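Local coordinates for protein acetyltransferase (Agrobacterium tumefaciens, PDB 2DXQ) that probably transfers an acetyl group from acetyl-CoA to an as yet unidentified acceptor, as a member of the GNAT family, at residues Pro127-His130 with Ala131-Ser135. Numbering follows the deposited sequence.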
loop_
_atom_site.group_PDB
_atom_site.type_symbol
_atom_site.label_atom_id
_atom_site.label_comp_id
_atom_site.label_asym_id
_atom_site.label_seq_id
_atom_site.Cartn_x
_atom_site.Cartn_y
_atom_site.Cartn_z
ATOM N N PRO A 127 5.459 21.060 -5.893
ATOM C CA PRO A 127 4.257 21.474 -5.195
ATOM C C PRO A 127 2.993 21.321 -6.037
ATOM O O PRO A 127 1.900 21.199 -5.489
ATOM C CB PRO A 127 4.509 22.970 -4.936
ATOM C CG PRO A 127 5.977 23.075 -4.850
ATOM C CD PRO A 127 6.467 22.142 -5.924
ATOM N N ALA A 128 3.130 21.357 -7.357
ATOM C CA ALA A 128 1.943 21.264 -8.209
ATOM C C ALA A 128 1.359 19.860 -8.069
ATOM O O ALA A 128 0.144 19.674 -8.118
ATOM C CB ALA A 128 2.272 21.579 -9.668
ATOM N N VAL A 129 2.238 18.877 -7.898
ATOM C CA VAL A 129 1.783 17.486 -7.680
ATOM C C VAL A 129 1.022 17.354 -6.357
ATOM O O VAL A 129 -0.013 16.684 -6.270
ATOM C CB VAL A 129 2.967 16.506 -7.746
ATOM C CG1 VAL A 129 2.533 15.086 -7.351
ATOM C CG2 VAL A 129 3.571 16.500 -9.151
ATOM N N HIS A 130 1.546 17.985 -5.306
ATOM C CA HIS A 130 0.875 17.966 -4.019
ATOM C C HIS A 130 -0.491 18.629 -4.104
ATOM O O HIS A 130 -1.460 18.103 -3.567
ATOM C CB HIS A 130 1.737 18.671 -2.971
ATOM C CG HIS A 130 3.055 18.006 -2.731
ATOM N ND1 HIS A 130 3.863 18.325 -1.662
ATOM C CD2 HIS A 130 3.698 17.027 -3.410
ATOM C CE1 HIS A 130 4.952 17.575 -1.699
ATOM N NE2 HIS A 130 4.869 16.768 -2.742
ATOM N N ALA A 131 -0.562 19.792 -4.765
ATOM C CA ALA A 131 -1.835 20.504 -4.939
ATOM C C ALA A 131 -2.824 19.629 -5.713
ATOM O O ALA A 131 -4.030 19.632 -5.434
ATOM C CB ALA A 131 -1.619 21.810 -5.695
ATOM N N PHE A 132 -2.301 18.901 -6.696
ATOM C CA PHE A 132 -3.127 18.012 -7.497
ATOM C C PHE A 132 -3.781 16.985 -6.595
ATOM O O PHE A 132 -4.979 16.755 -6.706
ATOM C CB PHE A 132 -2.323 17.313 -8.604
ATOM C CG PHE A 132 -3.018 16.103 -9.172
ATOM C CD1 PHE A 132 -4.114 16.252 -10.030
ATOM C CD2 PHE A 132 -2.606 14.816 -8.821
ATOM C CE1 PHE A 132 -4.793 15.131 -10.533
ATOM C CE2 PHE A 132 -3.273 13.683 -9.314
ATOM C CZ PHE A 132 -4.366 13.833 -10.175
ATOM N N TYR A 133 -3.000 16.364 -5.705
ATOM C CA TYR A 133 -3.593 15.367 -4.817
ATOM C C TYR A 133 -4.631 15.965 -3.877
ATOM O O TYR A 133 -5.652 15.332 -3.595
ATOM C CB TYR A 133 -2.525 14.568 -4.065
ATOM C CG TYR A 133 -1.798 13.598 -4.984
ATOM C CD1 TYR A 133 -2.511 12.629 -5.707
ATOM C CD2 TYR A 133 -0.419 13.674 -5.162
ATOM C CE1 TYR A 133 -1.857 11.752 -6.579
ATOM C CE2 TYR A 133 0.256 12.777 -6.022
ATOM C CZ TYR A 133 -0.479 11.829 -6.721
ATOM O OH TYR A 133 0.163 10.951 -7.582
ATOM N N GLU A 134 -4.384 17.184 -3.395
ATOM C CA GLU A 134 -5.374 17.861 -2.557
ATOM C C GLU A 134 -6.675 18.092 -3.334
ATOM O O GLU A 134 -7.758 17.935 -2.791
ATOM C CB GLU A 134 -4.813 19.165 -1.994
ATOM C CG GLU A 134 -3.694 18.896 -0.955
ATOM C CD GLU A 134 -2.958 20.136 -0.508
ATOM O OE1 GLU A 134 -3.042 21.172 -1.204
ATOM O OE2 GLU A 134 -2.270 20.059 0.538
ATOM N N SER A 135 -6.551 18.411 -4.615
ATOM C CA SER A 135 -7.718 18.637 -5.473
ATOM C C SER A 135 -8.522 17.356 -5.715
ATOM O O SER A 135 -9.687 17.424 -6.122
ATOM C CB SER A 135 -7.304 19.278 -6.802
ATOM O OG SER A 135 -6.738 18.356 -7.718
#
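Val129 and Tyr133, one turn apart on the short alpha-helix 127-135, illustrate how i to i+4 spacing brings two side chains onto the same side of a helix; the same pair is joined by the backbone bond from Tyr133 N to Val129 O. This is the helix that follows strand 117-122 in the GNAT acetyltransferase fold. The two side chains lie alongside one another and point the same way, and CG1 of Val129 meets CE2 of Tyr133 at 3.5 Å. That branch of the valine stands opposite the backbone N (chi1 173°), which carries it along the helix to the tyrosine. On the ring of Tyr133 a second neighbour, CD2 of Phe132, sits 3.8 Å above the plane, displaced toward the rim. Both Val129 and Tyr133 also pack on Thr122 of strand 117-122, where the buried Tyr133 further reaches Leu120, while Phe132 turns to Arg100 and Val103 of helix 98-112.

Four successive backbone bonds supply the scaffold. Ala131 N to Pro127 O, at 2.9 Å, is the straightest, with 166° at the hydrogen; Phe132 N to Ala128 O is more bent at 147°. Tyr133 N and Glu134 N continue the ladder to Val129 O and His130 O.

Polar side chains reach beyond the helix. His130 NE2 bonds to Arg124 O, and His130 packs on Thr143 and Glu134 on Phe145, both of the second subunit. Ser135 OG, also hydrogen-bonded to NH1 of Arg100, donates a hydrogen bond back to Phe132 O, three residues earlier, at 2.6 Å.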